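Local atomic coordinates of protein argonaute (Marinitoga piezophila, PDB entry 5I4A), a protein that uses short guide RNAs with a 5'-hydroxyl end to bind complementary DNA or RNA targets and cleave them as a metal-dependent endonuclease. Residues L161-K166 with Y207-T212; E441-I446 with N513-R518. All blocks are in the same frame, centred on the assembly; numbering follows the deposited sequence.

Contact 1 (161-166 with 207-212) belongs to the PAZ domain and contact 2 (441-446 with 513-518) to the PIWI domain, so the two fall in different lobes. Their centres are 47 Å apart on opposite sides of the centre of the chain, and their nearest atoms stay about 26 Å from each other. Contact 1 meets the guide RNA directly, through Tyr207 and Thr212, whereas contact 2 has its nearest atom about 11 Å from the nucleic acid. It is contact 2 that adjoins the catalytic centre: the side chain of Leu517 lies about 8 Å from that of Asp519 and about 10 Å from that of Asn627, inferred active-site residues.

Contact 1 (L161-K166 with Y207-T212); sequences LESAIK and YLFNFT. With nucleotides of chain B.
The ring of Phe209 lies beneath Lys166, whose CA stands 3.8 Å from the ring centroid and only 5° off the normal, a CH-pi contact centred on the face. Lys166 CB sits over the same face, and CG continues across the rim to 3.4 Å from Phe209 CZ. Ser163 CB comes instead to the ring edge, near its plane. Two residues along the strand, Phe211 reaches tip to tip toward Ile165, with Ile165 CD1 3.7 Å from Phe211 CE1; CG1 of Ile165 is anti to the backbone N (chi1 -171°), which extends the chain to that meeting. Lys166 O touches the edge of the Phe211 ring.

No hydrogen bond joins the two segments; the loop is braced from within, as Ser163 OG donates to Ile165 O over 2.8 Å, on a lone pair in the carbonyl plane. The ends of 207-212 meet the guide RNA of chain B. Thr212 OG1 donates to OP1 of A7 at 2.7 Å, while Tyr207 OH accepts a weak bond from U21 N3 at 3.3 Å. The uridine contact is consistent with PAZ domains binding the guide 3' end. Tyr181 meets Phe209 edge-to-face. Within the PAZ domain, strand 207-211 runs antiparallel to both 143-156 and 169-172, and 161-166, part of the loop between those two strands, packs over Phe209 and Phe211. Thr212 then takes the N-cap position before helix 213-218.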
ATOM      1  N   LEU A 161     -29.108   2.537  12.752  1.00 60.01           N
ATOM      2  CA  LEU A 161     -30.015   3.295  13.605  1.00 60.06           C
ATOM      3  C   LEU A 161     -30.456   2.495  14.825  1.00 60.90           C
ATOM      4  O   LEU A 161     -30.814   3.085  15.851  1.00 58.03           O
ATOM      5  CB  LEU A 161     -31.230   3.755  12.802  1.00 52.56           C
ATOM      6  CG  LEU A 161     -30.973   4.915  11.841  1.00 52.55           C
ATOM      7  CD1 LEU A 161     -32.252   5.317  11.126  1.00 55.02           C
ATOM      8  CD2 LEU A 161     -30.382   6.098  12.593  1.00 52.68           C
ATOM      9  N   GLU A 162     -30.432   1.163  14.743  1.00 62.83           N
ATOM     10  CA  GLU A 162     -30.860   0.308  15.843  1.00 60.58           C
ATOM     11  C   GLU A 162     -29.686  -0.351  16.561  1.00 61.84           C
ATOM     12  O   GLU A 162     -29.876  -1.356  17.255  1.00 72.31           O
ATOM     13  CB  GLU A 162     -31.821  -0.769  15.341  1.00 62.80           C
ATOM     14  CG  GLU A 162     -32.848  -0.294  14.333  1.00 66.30           C
ATOM     15  CD  GLU A 162     -33.720  -1.428  13.832  1.00 76.16           C
ATOM     16  OE1 GLU A 162     -33.354  -2.602  14.061  1.00 72.56           O
ATOM     17  OE2 GLU A 162     -34.771  -1.150  13.217  1.00 84.84           O
ATOM     18  N   SER A 163     -28.478   0.183  16.407  1.00 52.39           N
ATOM     19  CA  SER A 163     -27.274  -0.414  16.972  1.00 53.68           C
ATOM     20  C   SER A 163     -26.797   0.424  18.151  1.00 62.22           C
ATOM     21  O   SER A 163     -26.539   1.624  18.000  1.00 53.32           O
ATOM     22  CB  SER A 163     -26.176  -0.532  15.916  1.00 52.09           C
ATOM     23  OG  SER A 163     -25.012  -1.136  16.456  1.00 52.32           O
ATOM     24  N   ALA A 164     -26.674  -0.215  19.318  1.00 68.20           N
ATOM     25  CA  ALA A 164     -26.207   0.491  20.507  1.00 66.91           C
ATOM     26  C   ALA A 164     -24.804   1.049  20.303  1.00 68.41           C
ATOM     27  O   ALA A 164     -24.524   2.196  20.669  1.00 73.90           O
ATOM     28  CB  ALA A 164     -26.244  -0.441  21.717  1.00 62.56           C
ATOM     29  N   ILE A 165     -23.914   0.255  19.720  1.00 62.36           N
ATOM     30  CA  ILE A 165     -22.547   0.678  19.440  1.00 60.74           C
ATOM     31  C   ILE A 165     -22.506   1.296  18.049  1.00 64.34           C
ATOM     32  O   ILE A 165     -23.322   0.979  17.176  1.00 68.90           O
ATOM     33  CB  ILE A 165     -21.568  -0.509  19.569  1.00 60.24           C
ATOM     34  CG1 ILE A 165     -20.113  -0.033  19.491  1.00 57.08           C
ATOM     35  CG2 ILE A 165     -21.857  -1.564  18.509  1.00 58.88           C
ATOM     36  CD1 ILE A 165     -19.097  -1.156  19.461  1.00 52.39           C
ATOM     37  N   LYS A 166     -21.553   2.201  17.840  1.00 58.16           N
ATOM     38  CA  LYS A 166     -21.396   2.900  16.577  1.00 62.80           C
ATOM     39  C   LYS A 166     -19.924   2.946  16.190  1.00 75.07           C
ATOM     40  O   LYS A 166     -19.033   2.653  16.993  1.00 76.25           O
ATOM     41  CB  LYS A 166     -21.984   4.316  16.652  1.00 57.60           C
ATOM     42  CG  LYS A 166     -23.501   4.331  16.578  1.00 59.66           C
ATOM     43  CD  LYS A 166     -24.123   5.429  17.414  1.00 52.60           C
ATOM     44  CE  LYS A 166     -25.632   5.414  17.244  1.00 55.88           C
ATOM     45  NZ  LYS A 166     -26.155   4.019  17.206  1.00 52.61           N
ATOM     46  N   TYR A 207     -27.775  -0.698   6.202  1.00 57.86           N
ATOM     47  CA  TYR A 207     -26.470  -0.202   6.612  1.00 58.02           C
ATOM     48  C   TYR A 207     -26.083  -0.809   7.952  1.00 57.70           C
ATOM     49  O   TYR A 207     -26.860  -0.761   8.910  1.00 57.62           O
ATOM     50  CB  TYR A 207     -26.469   1.326   6.695  1.00 58.56           C
ATOM     51  CG  TYR A 207     -26.591   1.987   5.343  1.00 58.92           C
ATOM     52  CD1 TYR A 207     -27.798   1.988   4.661  1.00 58.96           C
ATOM     53  CD2 TYR A 207     -25.498   2.600   4.742  1.00 59.21           C
ATOM     54  CE1 TYR A 207     -27.913   2.572   3.424  1.00 59.28           C
ATOM     55  CE2 TYR A 207     -25.610   3.199   3.501  1.00 59.53           C
ATOM     56  CZ  TYR A 207     -26.824   3.184   2.850  1.00 59.57           C
ATOM     57  OH  TYR A 207     -26.955   3.772   1.614  1.00 59.89           O
ATOM     58  N   LEU A 208     -24.886  -1.382   8.005  1.00 57.51           N
ATOM     59  CA  LEU A 208     -24.308  -1.906   9.229  1.00 57.23           C
ATOM     60  C   LEU A 208     -23.008  -1.171   9.519  1.00 57.49           C
ATOM     61  O   LEU A 208     -22.356  -0.650   8.609  1.00 57.76           O
ATOM     62  CB  LEU A 208     -24.039  -3.412   9.125  1.00 56.71           C
ATOM     63  CG  LEU A 208     -25.250  -4.311   8.873  1.00 56.39           C
ATOM     64  CD1 LEU A 208     -24.823  -5.768   8.797  1.00 55.89           C
ATOM     65  CD2 LEU A 208     -26.292  -4.112   9.959  1.00 56.35           C
ATOM     66  N   PHE A 209     -22.637  -1.124  10.793  1.00 57.40           N
ATOM     67  CA  PHE A 209     -21.370  -0.523  11.183  1.00 57.61           C
ATOM     68  C   PHE A 209     -20.237  -1.514  10.959  1.00 57.31           C
ATOM     69  O   PHE A 209     -20.338  -2.682  11.343  1.00 56.86           O
ATOM     70  CB  PHE A 209     -21.410  -0.081  12.645  1.00 57.65           C
ATOM     71  CG  PHE A 209     -22.057   1.256  12.850  1.00 58.10           C
ATOM     72  CD1 PHE A 209     -21.396   2.415  12.483  1.00 58.56           C
ATOM     73  CD2 PHE A 209     -23.320   1.356  13.405  1.00 58.06           C
ATOM     74  CE1 PHE A 209     -21.982   3.650  12.670  1.00 58.97           C
ATOM     75  CE2 PHE A 209     -23.911   2.589  13.591  1.00 58.48           C
ATOM     76  CZ  PHE A 209     -23.242   3.738  13.219  1.00 58.93           C
ATOM     77  N   ASN A 210     -19.162  -1.045  10.334  1.00 57.55           N
ATOM     78  CA  ASN A 210     -17.983  -1.861  10.080  1.00 57.31           C
ATOM     79  C   ASN A 210     -16.885  -1.461  11.057  1.00 57.40           C
ATOM     80  O   ASN A 210     -16.556  -0.275  11.179  1.00 57.82           O
ATOM     81  CB  ASN A 210     -17.505  -1.688   8.638  1.00 57.50           C
ATOM     82  CG  ASN A 210     -16.370  -2.625   8.283  1.00 57.23           C
ATOM     83  OD1 ASN A 210     -16.287  -3.740   8.798  1.00 56.79           O
ATOM     84  ND2 ASN A 210     -15.485  -2.173   7.403  1.00 59.37           N
ATOM     85  N   PHE A 211     -16.327  -2.445  11.755  1.00 57.01           N
ATOM     86  CA  PHE A 211     -15.346  -2.204  12.806  1.00 57.04           C
ATOM     87  C   PHE A 211     -13.976  -2.673  12.338  1.00 56.95           C
ATOM     88  O   PHE A 211     -13.786  -3.858  12.042  1.00 62.45           O
ATOM     89  CB  PHE A 211     -15.751  -2.910  14.099  1.00 56.68           C
ATOM     90  CG  PHE A 211     -17.050  -2.423  14.661  1.00 56.77           C
ATOM     91  CD1 PHE A 211     -17.105  -1.244  15.383  1.00 57.13           C
ATOM     92  CD2 PHE A 211     -18.218  -3.136  14.459  1.00 56.50           C
ATOM     93  CE1 PHE A 211     -18.302  -0.786  15.899  1.00 57.22           C
ATOM     94  CE2 PHE A 211     -19.418  -2.684  14.972  1.00 56.59           C
ATOM     95  CZ  PHE A 211     -19.459  -1.508  15.694  1.00 56.95           C
ATOM     96  N   THR A 212     -13.030  -1.742  12.282  1.00 57.32           N
ATOM     97  CA  THR A 212     -11.677  -2.035  11.848  1.00 58.82           C
ATOM     98  C   THR A 212     -10.810  -2.400  13.051  1.00 58.36           C
ATOM     99  O   THR A 212     -11.270  -2.450  14.193  1.00 59.94           O
ATOM    100  CB  THR A 212     -11.096  -0.840  11.097  1.00 57.80           C
ATOM    101  OG1 THR A 212     -10.647   0.143  12.038  1.00 58.09           O
ATOM    102  CG2 THR A 212     -12.156  -0.218  10.204  1.00 58.06           C
TER
ATOM    103  P     A B   7      -7.790   0.458   9.844  1.00 89.92           P
ATOM    104  OP1   A B   7      -8.060   0.039  11.244  1.00 83.63           O
ATOM    105  OP2   A B   7      -7.059  -0.460   8.933  1.00 88.09           O
ATOM    106  O5'   A B   7      -9.189   0.852   9.190  1.00 87.75           O
ATOM    107  C5'   A B   7      -9.264   1.347   7.862  1.00 83.64           C
ATOM    108  C4'   A B   7     -10.533   0.906   7.187  1.00 83.51           C
ATOM    109  O4'   A B   7     -11.504   1.984   7.194  1.00 76.90           O
ATOM    110  C3'   A B   7     -10.404   0.537   5.723  1.00 84.74           C
ATOM    111  O3'   A B   7      -9.889  -0.769   5.547  1.00 88.14           O
ATOM    112  C2'   A B   7     -11.827   0.721   5.211  1.00 83.86           C
ATOM    113  O2'   A B   7     -12.642  -0.379   5.589  1.00 84.69           O
ATOM    114  C1'   A B   7     -12.272   1.945   6.010  1.00 75.44           C
ATOM    115  P     U B  21     -32.932   0.212  -5.622  1.00119.80           P
ATOM    116  OP1   U B  21     -34.261   0.413  -4.974  1.00119.66           O
ATOM    117  OP2   U B  21     -32.864  -0.709  -6.779  1.00118.91           O
ATOM    118  O5'   U B  21     -32.276   1.588  -6.110  1.00112.96           O
ATOM    119  C5'   U B  21     -32.672   2.849  -5.558  1.00106.08           C
ATOM    120  C4'   U B  21     -32.563   2.833  -4.050  1.00102.73           C
ATOM    121  O4'   U B  21     -31.193   3.099  -3.650  1.00 98.45           O
ATOM    122  C3'   U B  21     -33.456   3.792  -3.241  1.00105.17           C
ATOM    123  O3'   U B  21     -34.355   3.074  -2.394  1.00108.66           O
ATOM    124  C2'   U B  21     -32.476   4.568  -2.346  1.00102.40           C
ATOM    125  O2'   U B  21     -32.918   4.711  -1.009  1.00106.53           O
ATOM    126  C1'   U B  21     -31.198   3.734  -2.399  1.00 90.23           C
ATOM    127  N1    U B  21     -29.989   4.562  -2.241  1.00 71.33           N
ATOM    128  C2    U B  21     -29.521   4.730  -0.945  1.00 63.28           C
ATOM    129  O2    U B  21     -30.014   4.217   0.024  1.00 72.37           O
ATOM    130  N3    U B  21     -28.428   5.519  -0.771  1.00 61.27           N
ATOM    131  C4    U B  21     -27.753   6.172  -1.765  1.00 60.31           C
ATOM    132  O4    U B  21     -26.776   6.852  -1.462  1.00 58.51           O
ATOM    133  C5    U B  21     -28.274   5.984  -3.087  1.00 61.58           C
ATOM    134  C6    U B  21     -29.356   5.209  -3.280  1.00 63.58           C
TER

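Contact 2 (E441-I446 with N513-R518)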
ATOM      1  N   GLU A 441      25.895  -0.325  -9.412  1.00 38.58           N
ATOM      2  CA  GLU A 441      25.830   1.112  -9.678  1.00 39.26           C
ATOM      3  C   GLU A 441      25.372   1.409 -11.102  1.00 37.77           C
ATOM      4  O   GLU A 441      24.843   2.493 -11.373  1.00 31.35           O
ATOM      5  CB  GLU A 441      27.195   1.758  -9.419  1.00 48.07           C
ATOM      6  CG  GLU A 441      27.259   3.266  -9.622  1.00 55.11           C
ATOM      7  CD  GLU A 441      28.603   3.851  -9.222  1.00 65.05           C
ATOM      8  OE1 GLU A 441      29.398   4.207 -10.119  1.00 69.94           O
ATOM      9  OE2 GLU A 441      28.867   3.944  -8.006  1.00 64.66           O
ATOM     10  N   LYS A 442      25.560   0.465 -12.024  1.00 34.46           N
ATOM     11  CA  LYS A 442      25.252   0.703 -13.429  1.00 37.34           C
ATOM     12  C   LYS A 442      23.756   0.759 -13.718  1.00 45.31           C
ATOM     13  O   LYS A 442      23.376   1.037 -14.860  1.00 36.09           O
ATOM     14  CB  LYS A 442      25.896  -0.383 -14.287  1.00 37.44           C
ATOM     15  CG  LYS A 442      25.452  -1.795 -13.940  1.00 44.06           C
ATOM     16  CD  LYS A 442      26.265  -2.820 -14.719  1.00 52.03           C
ATOM     17  CE  LYS A 442      26.075  -4.224 -14.170  1.00 46.68           C
ATOM     18  NZ  LYS A 442      26.969  -5.202 -14.849  1.00 45.38           N
ATOM     19  N   ASN A 443      22.906   0.519 -12.724  1.00 42.00           N
ATOM     20  CA  ASN A 443      21.472   0.416 -12.932  1.00 41.92           C
ATOM     21  C   ASN A 443      20.753   1.636 -12.368  1.00 36.87           C
ATOM     22  O   ASN A 443      21.168   2.218 -11.362  1.00 31.64           O
ATOM     23  CB  ASN A 443      20.925  -0.858 -12.285  1.00 40.93           C
ATOM     24  CG  ASN A 443      21.665  -2.101 -12.741  1.00 34.10           C
ATOM     25  OD1 ASN A 443      21.948  -2.270 -13.927  1.00 32.06           O
ATOM     26  ND2 ASN A 443      21.989  -2.975 -11.796  1.00 36.09           N
ATOM     27  N   LEU A 444      19.665   2.017 -13.036  1.00 33.71           N
ATOM     28  CA  LEU A 444      18.828   3.139 -12.629  1.00 36.87           C
ATOM     29  C   LEU A 444      17.478   2.583 -12.193  1.00 40.20           C
ATOM     30  O   LEU A 444      16.710   2.078 -13.021  1.00 34.74           O
ATOM     31  CB  LEU A 444      18.675   4.147 -13.766  1.00 38.36           C
ATOM     32  CG  LEU A 444      17.694   5.302 -13.542  1.00 43.15           C
ATOM     33  CD1 LEU A 444      18.074   6.088 -12.302  1.00 32.16           C
ATOM     34  CD2 LEU A 444      17.641   6.208 -14.763  1.00 40.65           C
ATOM     35  N   TYR A 445      17.197   2.672 -10.896  1.00 40.73           N
ATOM     36  CA  TYR A 445      15.980   2.123 -10.317  1.00 32.80           C
ATOM     37  C   TYR A 445      14.938   3.229 -10.204  1.00 30.48           C
ATOM     38  O   TYR A 445      15.152   4.221  -9.501  1.00 34.27           O
ATOM     39  CB  TYR A 445      16.272   1.495  -8.954  1.00 28.14           C
ATOM     40  CG  TYR A 445      17.350   0.434  -9.023  1.00 25.40           C
ATOM     41  CD1 TYR A 445      17.082  -0.820  -9.554  1.00 25.39           C
ATOM     42  CD2 TYR A 445      18.639   0.690  -8.572  1.00 28.35           C
ATOM     43  CE1 TYR A 445      18.062  -1.792  -9.629  1.00 35.80           C
ATOM     44  CE2 TYR A 445      19.629  -0.278  -8.643  1.00 30.63           C
ATOM     45  CZ  TYR A 445      19.333  -1.516  -9.171  1.00 30.06           C
ATOM     46  OH  TYR A 445      20.308  -2.483  -9.248  1.00 31.90           O
ATOM     47  N   ILE A 446      13.814   3.052 -10.896  1.00 33.30           N
ATOM     48  CA  ILE A 446      12.771   4.062 -11.011  1.00 35.81           C
ATOM     49  C   ILE A 446      11.456   3.454 -10.547  1.00 35.61           C
ATOM     50  O   ILE A 446      11.120   2.326 -10.927  1.00 29.78           O
ATOM     51  CB  ILE A 446      12.658   4.578 -12.458  1.00 46.46           C
ATOM     52  CG1 ILE A 446      13.936   5.317 -12.865  1.00 44.81           C
ATOM     53  CG2 ILE A 446      11.444   5.480 -12.622  1.00 48.51           C
ATOM     54  CD1 ILE A 446      13.995   5.664 -14.337  1.00 45.66           C
ATOM     55  N   ASN A 513      21.420  -0.296 -17.409  1.00 52.15           N
ATOM     56  CA  ASN A 513      20.107  -0.905 -17.270  1.00 52.09           C
ATOM     57  C   ASN A 513      19.189   0.038 -16.507  1.00 51.98           C
ATOM     58  O   ASN A 513      19.637   0.810 -15.654  1.00 51.61           O
ATOM     59  CB  ASN A 513      20.196  -2.256 -16.555  1.00 51.39           C
ATOM     60  CG  ASN A 513      21.294  -3.137 -17.120  1.00 51.39           C
ATOM     61  OD1 ASN A 513      21.125  -3.759 -18.168  1.00 51.87           O
ATOM     62  ND2 ASN A 513      22.425  -3.196 -16.425  1.00 50.85           N
ATOM     63  N   VAL A 514      17.897  -0.029 -16.821  1.00 52.30           N
ATOM     64  CA  VAL A 514      16.891   0.833 -16.211  1.00 52.26           C
ATOM     65  C   VAL A 514      15.741  -0.038 -15.725  1.00 51.95           C
ATOM     66  O   VAL A 514      15.083  -0.712 -16.528  1.00 52.34           O
ATOM     67  CB  VAL A 514      16.382   1.909 -17.187  1.00 53.11           C
ATOM     68  CG1 VAL A 514      15.315   2.761 -16.524  1.00 53.05           C
ATOM     69  CG2 VAL A 514      17.532   2.786 -17.659  1.00 53.80           C
ATOM     70  N   PHE A 515      15.499  -0.023 -14.418  1.00 51.24           N
ATOM     71  CA  PHE A 515      14.419  -0.780 -13.801  1.00 50.87           C
ATOM     72  C   PHE A 515      13.224   0.146 -13.613  1.00 52.86           C
ATOM     73  O   PHE A 515      13.318   1.144 -12.890  1.00 50.91           O
ATOM     74  CB  PHE A 515      14.855  -1.363 -12.457  1.00 49.93           C
ATOM     75  CG  PHE A 515      15.911  -2.431 -12.563  1.00 49.63           C
ATOM     76  CD1 PHE A 515      17.192  -2.122 -12.993  1.00 49.78           C
ATOM     77  CD2 PHE A 515      15.631  -3.738 -12.206  1.00 49.19           C
ATOM     78  CE1 PHE A 515      18.163  -3.100 -13.086  1.00 49.50           C
ATOM     79  CE2 PHE A 515      16.602  -4.719 -12.293  1.00 48.91           C
ATOM     80  CZ  PHE A 515      17.870  -4.398 -12.735  1.00 49.06           C
ATOM     81  N   ILE A 516      12.110  -0.180 -14.260  1.00 51.55           N
ATOM     82  CA  ILE A 516      10.878   0.590 -14.143  1.00 51.81           C
ATOM     83  C   ILE A 516       9.906  -0.255 -13.332  1.00 51.30           C
ATOM     84  O   ILE A 516       9.344  -1.237 -13.832  1.00 51.45           O
ATOM     85  CB  ILE A 516      10.292   0.969 -15.509  1.00 52.93           C
ATOM     86  CG1 ILE A 516      11.257   1.871 -16.280  1.00 53.24           C
ATOM     87  CG2 ILE A 516       8.951   1.666 -15.339  1.00 52.97           C
ATOM     88  CD1 ILE A 516      12.213   1.113 -17.182  1.00 53.46           C
ATOM     89  N   LEU A 517       9.713   0.122 -12.073  1.00 50.70           N
ATOM     90  CA  LEU A 517       8.808  -0.577 -11.174  1.00 50.17           C
ATOM     91  C   LEU A 517       7.508   0.212 -11.082  1.00 50.46           C
ATOM     92  O   LEU A 517       7.521   1.409 -10.778  1.00 50.54           O
ATOM     93  CB  LEU A 517       9.439  -0.743  -9.792  1.00 49.27           C
ATOM     94  CG  LEU A 517      10.958  -0.952  -9.765  1.00 49.01           C
ATOM     95  CD1 LEU A 517      11.458  -1.031  -8.332  1.00 48.13           C
ATOM     96  CD2 LEU A 517      11.375  -2.190 -10.548  1.00 49.13           C
ATOM     97  N   ARG A 518       6.394  -0.458 -11.357  1.00 50.62           N
ATOM     98  CA  ARG A 518       5.090   0.180 -11.448  1.00 50.99           C
ATOM     99  C   ARG A 518       4.206  -0.268 -10.292  1.00 50.37           C
ATOM    100  O   ARG A 518       4.119  -1.464  -9.994  1.00 49.96           O
ATOM    101  CB  ARG A 518       4.425  -0.155 -12.786  1.00 51.76           C
ATOM    102  CG  ARG A 518       2.987   0.312 -12.928  1.00 52.14           C
ATOM    103  CD  ARG A 518       2.875   1.827 -12.941  1.00 52.48           C
ATOM    104  NE  ARG A 518       1.515   2.250 -13.269  1.00 55.81           N
ATOM    105  CZ  ARG A 518       1.120   2.624 -14.481  1.00 53.76           C
ATOM    106  NH1 ARG A 518       1.983   2.641 -15.488  1.00 54.20           N
ATOM    107  NH2 ARG A 518      -0.139   2.984 -14.684  1.00 54.12           N
TER
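Tyr445 slides its CE1 over one face of the Phe515 ring, 3.5 Å above the plane and offset toward the rim. The two side chains run alongside each other, both with CG anti to their carbonyl carbons, but their planes are turned 44° apart, an oblique aromatic pair. Asn443 crosses the same ring obliquely, its CB 3.6 Å from Phe515 CE1, and places OD1 at the ring edge, in plane.

Asn443 OD1 accepts a hydrogen bond of 2.7 Å from Asn513 ND2, nearly along its C=O axis. Asn443 ND2 donates to Tyr445 OH at 3.1 Å and also bonds Tyr593, so both ends of the amide are engaged and its rotation is fixed; Tyr445 OH is bonded to Gln601 as well. An alanine in place of Asn443 would remove the acceptor of Asn513 ND2 and one partner of the Tyr445 hydroxyl, and would probably leave the buried Asn513 amide poorly satisfied.

The other face of the sheet is apolar: Ile446 CD1 packs 3.9 Å from Val514 CG1, next to Tyr496 of helix 485-507. Between the faces the backbones pair in parallel register, Asn443 to Ile446 against Asn513 to Ile516, the axes 13° apart. Leu444 N and O bond Asn513 O and Phe515 N, and Ile446 N and O bond Phe515 O and Leu517 N, the last at 2.9 Å.

Helix 485-507 covers the Ile446 face and helix 595-605 the Tyr445 face. Adjacent parallel strands, 443-452 and 513-519, carrying Asp449 and Asp519, the inferred catalytic aspartates, are characteristic of the RNase H fold of PIWI domains.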